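Local coordinates for PUA domain-containing protein (Archaeoglobus fulgidus DSM 4304, PDB 2Q07), which probably binds RNA in archaeosine-tRNA biosynthesis as a member of the archaeosine synthase type 1 family, represented here by its C-terminal part, at residues G112-V117 / E136-Y141; E23-F28 / N59-I64; E96-A101 / V128-D133. All blocks are in the same frame, centred on the assembly; numbering follows the deposited sequence.

Interaction 1. Residues G112-V117 / E136-Y141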
loop_
_atom_site.group_PDB
_atom_site.type_symbol
_atom_site.label_atom_id
_atom_site.label_comp_id
_atom_site.label_asym_id
_atom_site.label_seq_id
_atom_site.Cartn_x
_atom_site.Cartn_y
_atom_site.Cartn_z
ATOM N N GLY A 112 -9.304 -13.743 -4.617
ATOM C CA GLY A 112 -10.072 -14.662 -5.442
ATOM C C GLY A 112 -9.312 -15.232 -6.626
ATOM O O GLY A 112 -9.896 -15.487 -7.677
ATOM N N PHE A 113 -8.011 -15.442 -6.452
ATOM C CA PHE A 113 -7.172 -15.983 -7.514
ATOM C C PHE A 113 -7.519 -17.435 -7.839
ATOM O O PHE A 113 -7.908 -18.208 -6.960
ATOM C CB PHE A 113 -5.696 -15.896 -7.119
ATOM C CG PHE A 113 -5.247 -14.513 -6.732
ATOM C CD1 PHE A 113 -5.025 -14.188 -5.391
ATOM C CD2 PHE A 113 -5.044 -13.538 -7.701
ATOM C CE1 PHE A 113 -4.605 -12.903 -5.021
ATOM C CE2 PHE A 113 -4.626 -12.254 -7.352
ATOM C CZ PHE A 113 -4.406 -11.935 -6.005
ATOM N N ARG A 114 -7.382 -17.801 -9.110
ATOM C CA ARG A 114 -7.663 -19.172 -9.520
ATOM C C ARG A 114 -6.370 -19.969 -9.487
ATOM O O ARG A 114 -6.390 -21.192 -9.452
ATOM C CB ARG A 114 -8.248 -19.221 -10.932
ATOM C CG ARG A 114 -7.323 -18.690 -12.026
ATOM C CD ARG A 114 -7.793 -19.159 -13.409
ATOM N NE ARG A 114 -6.880 -20.145 -13.975
ATOM C CZ ARG A 114 -5.759 -19.841 -14.622
ATOM N NH1 ARG A 114 -5.416 -18.574 -14.798
ATOM N NH2 ARG A 114 -4.971 -20.803 -15.071
ATOM N N LYS A 115 -5.244 -19.260 -9.492
ATOM C CA LYS A 115 -3.944 -19.912 -9.464
ATOM C C LYS A 115 -2.900 -19.113 -8.682
ATOM O O LYS A 115 -2.834 -17.886 -8.772
ATOM C CB LYS A 115 -3.448 -20.149 -10.894
ATOM C CG LYS A 115 -2.267 -21.103 -10.971
ATOM C CD LYS A 115 -1.013 -20.396 -11.428
ATOM C CE LYS A 115 -1.045 -20.141 -12.926
ATOM N NZ LYS A 115 -0.816 -21.400 -13.681
ATOM N N VAL A 116 -2.096 -19.831 -7.907
ATOM C CA VAL A 116 -1.038 -19.243 -7.102
ATOM C C VAL A 116 0.297 -19.830 -7.573
ATOM O O VAL A 116 0.502 -21.039 -7.493
ATOM C CB VAL A 116 -1.222 -19.594 -5.589
ATOM C CG1 VAL A 116 -0.034 -19.076 -4.767
ATOM C CG2 VAL A 116 -2.517 -19.024 -5.068
ATOM N N VAL A 117 1.185 -18.982 -8.095
ATOM C CA VAL A 117 2.497 -19.431 -8.526
ATOM C C VAL A 117 3.503 -19.070 -7.437
ATOM O O VAL A 117 3.859 -17.898 -7.268
ATOM C CB VAL A 117 2.957 -18.748 -9.834
ATOM C CG1 VAL A 117 4.285 -19.319 -10.247
ATOM C CG2 VAL A 117 1.926 -18.936 -10.920
ATOM N N GLU A 136 -8.869 -23.005 -2.577
ATOM C CA GLU A 136 -9.397 -23.664 -3.774
ATOM C C GLU A 136 -8.453 -23.492 -4.961
ATOM O O GLU A 136 -8.413 -24.335 -5.865
ATOM C CB GLU A 136 -10.760 -23.090 -4.165
ATOM C CG GLU A 136 -11.828 -23.110 -3.090
ATOM C CD GLU A 136 -13.196 -22.735 -3.655
ATOM O OE1 GLU A 136 -13.242 -21.874 -4.562
ATOM O OE2 GLU A 136 -14.216 -23.292 -3.196
ATOM N N ALA A 137 -7.686 -22.405 -4.956
ATOM C CA ALA A 137 -6.769 -22.130 -6.051
ATOM C C ALA A 137 -5.766 -23.247 -6.313
ATOM O O ALA A 137 -5.419 -24.020 -5.420
ATOM C CB ALA A 137 -6.017 -20.817 -5.795
ATOM N N GLU A 138 -5.318 -23.335 -7.559
ATOM C CA GLU A 138 -4.299 -24.319 -7.914
ATOM C C GLU A 138 -3.003 -23.673 -7.439
ATOM O O GLU A 138 -2.816 -22.467 -7.599
ATOM C CB GLU A 138 -4.211 -24.505 -9.429
ATOM C CG GLU A 138 -5.508 -24.202 -10.158
ATOM C CD GLU A 138 -5.416 -24.477 -11.651
ATOM O OE1 GLU A 138 -4.498 -23.929 -12.312
ATOM O OE2 GLU A 138 -6.265 -25.245 -12.154
ATOM N N VAL A 139 -2.116 -24.461 -6.854
ATOM C CA VAL A 139 -0.849 -23.928 -6.393
ATOM C C VAL A 139 0.272 -24.682 -7.085
ATOM O O VAL A 139 0.365 -25.905 -6.984
ATOM C CB VAL A 139 -0.700 -24.071 -4.861
ATOM C CG1 VAL A 139 0.552 -23.329 -4.384
ATOM C CG2 VAL A 139 -1.928 -23.517 -4.165
ATOM N N VAL A 140 1.106 -23.940 -7.806
ATOM C CA VAL A 140 2.233 -24.510 -8.529
ATOM C C VAL A 140 3.543 -23.927 -8.007
ATOM O O VAL A 140 3.612 -22.745 -7.679
ATOM C CB VAL A 140 2.120 -24.203 -10.040
ATOM C CG1 VAL A 140 0.858 -24.858 -10.612
ATOM C CG2 VAL A 140 2.067 -22.693 -10.257
ATOM N N TYR A 141 4.579 -24.757 -7.929
ATOM C CA TYR A 141 5.884 -24.306 -7.456
ATOM C C TYR A 141 6.845 -24.247 -8.642
ATOM O O TYR A 141 7.004 -25.223 -9.369
ATOM C CB TYR A 141 6.399 -25.247 -6.369
ATOM C CG TYR A 141 5.464 -25.334 -5.185
ATOM C CD1 TYR A 141 4.323 -26.134 -5.237
ATOM C CD2 TYR A 141 5.673 -24.552 -4.045
ATOM C CE1 TYR A 141 3.411 -26.155 -4.196
ATOM C CE2 TYR A 141 4.761 -24.564 -2.994
ATOM C CZ TYR A 141 3.633 -25.364 -3.075
ATOM O OH TYR A 141 2.713 -25.365 -2.054
#
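E138 O is the best-held polar atom, gripped twice: by a hydrogen bond from V116 N (2.7 Å), nearly along the C=O axis, and by a CA-H...O contact from K115 CA (3.4 Å). V116 O takes a similar pair, a hydrogen bond from V140 N (3.0 Å) and a CA-H...O contact from V139 CA. At the start of the pairing E138 N bonds to R114 O (3.1 Å), this time from above the carbonyl plane, 37° out of it. These bonds join strands 115-118 and 138-141 in parallel register, K115 beside E138, V116 beside V139 and V117 beside V140, within a beta-alpha-beta crossover whose helix is 123-132.

On the face bearing K115, E138, V117 and V140, the CG2 methyls of V117 and V140 meet at 3.8 Å. V140 CG2, in the crowded position between its backbone N and carbonyl carbon, also lies 4.0 Å from K115 CD. CG of K115, anti to the backbone N, puts the start of that chain beside the carboxylate of E138; the bends at chi2, chi3 and chi4 then carry it past V140 CG2, and NZ forms a salt bridge with E159 of helix 150-160. R114 runs alongside E138, but OE1 lies well out of the guanidinium plane, 4.2 Å from R114 NH2; the salt bridge of R114 is with D30. On the other face A137 CB touches V116 CG2, and V139 packs on helix 123-132.

The cross-strand adhesion is thus mostly backbone and methyl contact. The carboxylate of E138 would probably add only diffuse attraction to two cations already paired with other acids.

Interaction 2. Residues E23-F28 / N59-I64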
loop_
_atom_site.group_PDB
_atom_site.type_symbol
_atom_site.label_atom_id
_atom_site.label_comp_id
_atom_site.label_asym_id
_atom_site.label_seq_id
_atom_site.Cartn_x
_atom_site.Cartn_y
_atom_site.Cartn_z
ATOM N N GLU A 23 -8.824 -5.113 3.260
ATOM C CA GLU A 23 -10.103 -4.613 2.767
ATOM C C GLU A 23 -9.955 -3.709 1.544
ATOM O O GLU A 23 -10.915 -3.502 0.807
ATOM C CB GLU A 23 -10.899 -3.908 3.884
ATOM C CG GLU A 23 -10.282 -2.672 4.489
ATOM C CD GLU A 23 -11.177 -2.049 5.566
ATOM O OE1 GLU A 23 -12.324 -1.663 5.247
ATOM O OE2 GLU A 23 -10.737 -1.948 6.734
ATOM N N CYS A 24 -8.745 -3.208 1.307
ATOM C CA CYS A 24 -8.498 -2.329 0.163
ATOM C C CYS A 24 -7.869 -3.052 -1.030
ATOM O O CYS A 24 -7.739 -2.478 -2.112
ATOM C CB CYS A 24 -7.591 -1.164 0.582
ATOM S SG CYS A 24 -8.248 -0.164 1.952
ATOM N N TYR A 25 -7.496 -4.311 -0.826
ATOM C CA TYR A 25 -6.841 -5.122 -1.853
ATOM C C TYR A 25 -7.716 -5.455 -3.057
ATOM O O TYR A 25 -8.717 -6.149 -2.926
ATOM C CB TYR A 25 -6.335 -6.416 -1.209
ATOM C CG TYR A 25 -5.445 -7.265 -2.081
ATOM C CD1 TYR A 25 -4.512 -6.683 -2.945
ATOM C CD2 TYR A 25 -5.504 -8.654 -2.015
ATOM C CE1 TYR A 25 -3.658 -7.471 -3.721
ATOM C CE2 TYR A 25 -4.661 -9.449 -2.781
ATOM C CZ TYR A 25 -3.742 -8.856 -3.632
ATOM O OH TYR A 25 -2.908 -9.643 -4.390
ATOM N N LYS A 26 -7.343 -4.958 -4.231
ATOM C CA LYS A 26 -8.121 -5.255 -5.438
ATOM C C LYS A 26 -7.243 -5.714 -6.597
ATOM O O LYS A 26 -6.631 -4.907 -7.291
ATOM C CB LYS A 26 -8.956 -4.039 -5.856
ATOM C CG LYS A 26 -9.809 -3.479 -4.721
ATOM C CD LYS A 26 -10.769 -2.402 -5.209
ATOM C CE LYS A 26 -11.426 -1.681 -4.038
ATOM N NZ LYS A 26 -10.415 -0.954 -3.192
ATOM N N PRO A 27 -7.176 -7.033 -6.817
ATOM C CA PRO A 27 -6.380 -7.644 -7.889
ATOM C C PRO A 27 -6.819 -7.221 -9.290
ATOM O O PRO A 27 -7.935 -6.741 -9.490
ATOM C CB PRO A 27 -6.593 -9.142 -7.664
ATOM C CG PRO A 27 -6.825 -9.235 -6.190
ATOM C CD PRO A 27 -7.751 -8.070 -5.941
ATOM N N PHE A 28 -5.927 -7.402 -10.256
ATOM C CA PHE A 28 -6.222 -7.084 -11.646
ATOM C C PHE A 28 -5.991 -8.338 -12.493
ATOM O O PHE A 28 -6.160 -8.320 -13.715
ATOM C CB PHE A 28 -5.322 -5.946 -12.130
ATOM C CG PHE A 28 -3.851 -6.249 -12.034
ATOM C CD1 PHE A 28 -3.215 -7.027 -13.007
ATOM C CD2 PHE A 28 -3.097 -5.753 -10.978
ATOM C CE1 PHE A 28 -1.852 -7.298 -12.926
ATOM C CE2 PHE A 28 -1.731 -6.017 -10.886
ATOM C CZ PHE A 28 -1.105 -6.789 -11.861
ATOM N N ASN A 59 2.829 -9.907 -15.606
ATOM C CA ASN A 59 1.507 -9.311 -15.788
ATOM C C ASN A 59 0.444 -9.922 -14.890
ATOM O O ASN A 59 -0.737 -9.954 -15.240
ATOM C CB ASN A 59 1.043 -9.414 -17.242
ATOM C CG ASN A 59 1.736 -8.421 -18.144
ATOM O OD1 ASN A 59 2.050 -7.309 -17.729
ATOM N ND2 ASN A 59 1.963 -8.810 -19.390
ATOM N N VAL A 60 0.873 -10.423 -13.742
ATOM C CA VAL A 60 -0.051 -10.984 -12.774
ATOM C C VAL A 60 0.247 -10.290 -11.456
ATOM O O VAL A 60 1.278 -9.633 -11.322
ATOM C CB VAL A 60 0.135 -12.497 -12.624
ATOM C CG1 VAL A 60 -0.135 -13.188 -13.969
ATOM C CG2 VAL A 60 1.540 -12.802 -12.120
ATOM N N ASN A 61 -0.660 -10.423 -10.496
ATOM C CA ASN A 61 -0.491 -9.804 -9.184
ATOM C C ASN A 61 0.674 -10.439 -8.444
ATOM O O ASN A 61 1.010 -11.603 -8.686
ATOM C CB ASN A 61 -1.778 -9.960 -8.373
ATOM C CG ASN A 61 -2.789 -8.875 -8.682
ATOM O OD1 ASN A 61 -2.699 -7.763 -8.147
ATOM N ND2 ASN A 61 -3.748 -9.178 -9.559
ATOM N N GLU A 62 1.272 -9.677 -7.531
ATOM C CA GLU A 62 2.423 -10.155 -6.776
ATOM C C GLU A 62 2.255 -9.971 -5.280
ATOM O O GLU A 62 1.719 -8.970 -4.818
ATOM C CB GLU A 62 3.691 -9.404 -7.205
ATOM C CG GLU A 62 4.136 -9.642 -8.640
ATOM C CD GLU A 62 5.031 -8.517 -9.156
ATOM O OE1 GLU A 62 4.565 -7.356 -9.186
ATOM O OE2 GLU A 62 6.195 -8.787 -9.523
ATOM N N ILE A 63 2.715 -10.951 -4.524
ATOM C CA ILE A 63 2.667 -10.860 -3.081
ATOM C C ILE A 63 4.055 -11.263 -2.616
ATOM O O ILE A 63 4.564 -12.311 -3.002
ATOM C CB ILE A 63 1.609 -11.801 -2.482
ATOM C CG1 ILE A 63 0.206 -11.311 -2.866
ATOM C CG2 ILE A 63 1.776 -11.873 -0.966
ATOM C CD1 ILE A 63 -0.908 -12.189 -2.373
ATOM N N ILE A 64 4.678 -10.406 -1.818
ATOM C CA ILE A 64 6.003 -10.691 -1.290
ATOM C C ILE A 64 5.865 -11.332 0.090
ATOM O O ILE A 64 5.261 -10.746 0.991
ATOM C CB ILE A 64 6.850 -9.391 -1.160
ATOM C CG1 ILE A 64 7.143 -8.818 -2.550
ATOM C CG2 ILE A 64 8.147 -9.677 -0.393
ATOM C CD1 ILE A 64 6.010 -7.996 -3.135
HETATM O O HOH W 1 -0.926 -8.304 -5.603
#
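The F28 ring carries the carboxamide of N61 over the centre of one face, the two planes 39° apart, while N59 O sits at the ring edge, near its plane, 3.7 Å from F28 CE1. The Y25 ring has P27 CG above one face, 4.0 Å from the plane and offset toward the rim, and a water in plane at its edge; F107 adds an edge-to-face ring contact.

That water joins the two segments. It is hydrogen-bonded to Y25 OH (2.7 Å) and donates a hydrogen bond to E62 O (2.8 Å), so a side-chain hydroxyl and a strand carbonyl share one bridge. Y25 reaches it because CG stands anti to the backbone N (chi1 -171°), which sends the ring across to the strand; there its OH also touches I63 CD1 at 3.8 Å. F28 takes the crowded position, CG between backbone N and carbonyl carbon (chi1 59°), and its ring slides past the N61 side chain in the opposite direction. The far rim of the ring reaches the backbone of V60, with F28 CZ 3.7 Å from V60 O. An alanine here would remove the ring that faces the N61 carboxamide and reaches N59 and V60, and would probably leave the linker less firmly packed on the strand.

Outside the two segments, R171 of helix 168-181 packs on F28, and backbone hydrogen bonds tie N61 to T31 and L33. The linker from helix 16-24 to strand 31-36 thus packs on the entry of the adjacent parallel strand 61-65, an alpha/beta arrangement consistent with a UDG-like domain.

Interaction 3. Residues E96-A101 / V128-D133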
loop_
_atom_site.group_PDB
_atom_site.type_symbol
_atom_site.label_atom_id
_atom_site.label_comp_id
_atom_site.label_asym_id
_atom_site.label_seq_id
_atom_site.Cartn_x
_atom_site.Cartn_y
_atom_site.Cartn_z
ATOM N N GLU A 96 5.877 -18.960 13.539
ATOM C CA GLU A 96 6.126 -17.979 12.491
ATOM C C GLU A 96 5.513 -18.417 11.157
ATOM O O GLU A 96 4.876 -17.621 10.464
ATOM C CB GLU A 96 7.635 -17.771 12.346
ATOM C CG GLU A 96 8.035 -16.672 11.383
ATOM C CD GLU A 96 9.519 -16.349 11.468
ATOM O OE1 GLU A 96 10.348 -17.257 11.233
ATOM O OE2 GLU A 96 9.855 -15.186 11.776
ATOM N N VAL A 97 5.711 -19.679 10.792
ATOM C CA VAL A 97 5.143 -20.189 9.549
ATOM C C VAL A 97 3.623 -20.131 9.669
ATOM O O VAL A 97 2.930 -19.727 8.742
ATOM C CB VAL A 97 5.583 -21.650 9.273
ATOM C CG1 VAL A 97 4.666 -22.290 8.239
ATOM C CG2 VAL A 97 7.016 -21.671 8.765
ATOM N N SER A 98 3.121 -20.524 10.830
ATOM C CA SER A 98 1.693 -20.528 11.098
ATOM C C SER A 98 1.097 -19.128 10.963
ATOM O O SER A 98 0.072 -18.940 10.301
ATOM C CB SER A 98 1.438 -21.081 12.502
ATOM O OG SER A 98 0.065 -21.059 12.813
ATOM N N PHE A 99 1.746 -18.146 11.582
ATOM C CA PHE A 99 1.280 -16.766 11.529
ATOM C C PHE A 99 1.325 -16.186 10.117
ATOM O O PHE A 99 0.365 -15.557 9.676
ATOM C CB PHE A 99 2.117 -15.875 12.453
ATOM C CG PHE A 99 1.639 -14.447 12.513
ATOM C CD1 PHE A 99 0.539 -14.096 13.298
ATOM C CD2 PHE A 99 2.282 -13.453 11.786
ATOM C CE1 PHE A 99 0.091 -12.772 13.355
ATOM C CE2 PHE A 99 1.840 -12.130 11.836
ATOM C CZ PHE A 99 0.741 -11.787 12.624
ATOM N N VAL A 100 2.436 -16.380 9.410
ATOM C CA VAL A 100 2.541 -15.842 8.055
ATOM C C VAL A 100 1.562 -16.530 7.092
ATOM O O VAL A 100 0.978 -15.882 6.226
ATOM C CB VAL A 100 3.979 -15.960 7.494
ATOM C CG1 VAL A 100 4.030 -15.373 6.099
ATOM C CG2 VAL A 100 4.956 -15.216 8.386
ATOM N N ALA A 101 1.382 -17.837 7.248
ATOM C CA ALA A 101 0.454 -18.587 6.405
ATOM C C ALA A 101 -0.971 -18.052 6.589
ATOM O O ALA A 101 -1.715 -17.902 5.629
ATOM C CB ALA A 101 0.504 -20.073 6.769
ATOM N N VAL A 128 3.854 -21.455 2.095
ATOM C CA VAL A 128 2.911 -21.688 1.003
ATOM C C VAL A 128 2.265 -23.070 1.106
ATOM O O VAL A 128 1.053 -23.231 0.895
ATOM C CB VAL A 128 3.624 -21.547 -0.359
ATOM C CG1 VAL A 128 2.639 -21.755 -1.501
ATOM C CG2 VAL A 128 4.274 -20.173 -0.452
ATOM N N GLU A 129 3.072 -24.068 1.437
ATOM C CA GLU A 129 2.556 -25.421 1.565
ATOM C C GLU A 129 1.408 -25.475 2.562
ATOM O O GLU A 129 0.443 -26.204 2.355
ATOM C CB GLU A 129 3.679 -26.379 1.971
ATOM C CG GLU A 129 4.505 -26.844 0.774
ATOM C CD GLU A 129 5.785 -27.537 1.179
ATOM O OE1 GLU A 129 5.740 -28.377 2.099
ATOM O OE2 GLU A 129 6.838 -27.246 0.572
ATOM N N ARG A 130 1.505 -24.687 3.631
ATOM C CA ARG A 130 0.449 -24.639 4.634
ATOM C C ARG A 130 -0.851 -24.115 4.036
ATOM O O ARG A 130 -1.928 -24.627 4.327
ATOM C CB ARG A 130 0.842 -23.722 5.795
ATOM C CG ARG A 130 1.902 -24.262 6.732
ATOM C CD ARG A 130 1.401 -25.472 7.527
ATOM N NE ARG A 130 2.180 -25.667 8.751
ATOM C CZ ARG A 130 2.032 -24.937 9.854
ATOM N NH1 ARG A 130 1.129 -23.969 9.894
ATOM N NH2 ARG A 130 2.794 -25.167 10.917
ATOM N N VAL A 131 -0.740 -23.084 3.205
ATOM C CA VAL A 131 -1.902 -22.457 2.575
ATOM C C VAL A 131 -2.505 -23.281 1.437
ATOM O O VAL A 131 -3.729 -23.338 1.278
ATOM C CB VAL A 131 -1.545 -21.068 2.007
ATOM C CG1 VAL A 131 -2.780 -20.426 1.409
ATOM C CG2 VAL A 131 -0.949 -20.182 3.099
ATOM N N GLU A 132 -1.643 -23.903 0.640
ATOM C CA GLU A 132 -2.091 -24.705 -0.485
ATOM C C GLU A 132 -3.222 -25.647 -0.100
ATOM O O GLU A 132 -4.206 -25.751 -0.818
ATOM C CB GLU A 132 -0.932 -25.520 -1.057
ATOM C CG GLU A 132 -1.327 -26.371 -2.255
ATOM C CD GLU A 132 -0.213 -27.299 -2.727
ATOM O OE1 GLU A 132 -0.441 -28.031 -3.714
ATOM O OE2 GLU A 132 0.881 -27.303 -2.116
ATOM N N ASP A 133 -3.082 -26.322 1.038
ATOM C CA ASP A 133 -4.088 -27.276 1.497
ATOM C C ASP A 133 -5.408 -26.652 1.956
ATOM O O ASP A 133 -6.382 -27.368 2.197
ATOM C CB ASP A 133 -3.541 -28.127 2.655
ATOM C CG ASP A 133 -2.258 -28.868 2.303
ATOM O OD1 ASP A 133 -2.153 -29.409 1.179
ATOM O OD2 ASP A 133 -1.357 -28.923 3.167
#
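Two helices of the alpha/beta domain, 94-111 and 123-132, pack here on the same side of the mixed sheet, where V100 and V128 both rest on I65 of strand 61-65. Their local axes approach to 9.1 Å and cross at -54°, and R130 reaches across from one helix to the other.

Its path begins at CB, which touches A101 CB at 3.8 Å. CG stands anti to the carbonyl carbon, beside the backbone N (chi1 -73°), and meets V97 CG1 at 3.7 Å. A bend at chi2 (-67°) then turns the chain back across V97, the two side chains crossing at about a right angle. As a result V97 CG1 lies over the centre of one face of the guanidinium, 4.1 Å above the plane, so a methyl supports the flat charged group from one side. NH1 reaches S98, 3.7 Å from its CA, an oblique approach that makes no hydrogen bond. The other tip nitrogen, NH2, forms a salt bridge with E94 at the start of helix 94-111, which would hold the guanidinium in its turn over V97 and partly balance its charge.

Deeper in the interface small aliphatic groups meet. A101 points its methyl at helix 123-132, and its small size fits the close backbone approach, A101 CA lying 5.9 Å from V131 CA. V131 also packs on L104, K105 and I108, further along helix 94-111. With CG2 beside its own backbone N, V131 places that methyl 3.9 Å from A101 CB and 3.5 Å from A101 O.

In the fold
All three contacts belong to the same alpha/beta domain, but at different levels. Interaction 1 is sheet pairing at an outermost strand, held by backbone hydrogen bonds; interaction 2 is a linker packed on a neighbouring strand through rings, an amide and a water; interaction 3 is helix-on-helix packing without a cross-segment hydrogen bond. Interactions 1 and 2 reach the same sheet and touch where F113 CZ meets Y25 OH (3.2 Å). Interaction 3 involves helix 123-132, which connects the two strands paired in interaction 1, and Y141 OH and E132 OE2 form a probable hydrogen bond between these contacts. Interaction 3 is largely buried; interactions 1 and 2 are only partly so. Interactions 2 and 3 do not touch.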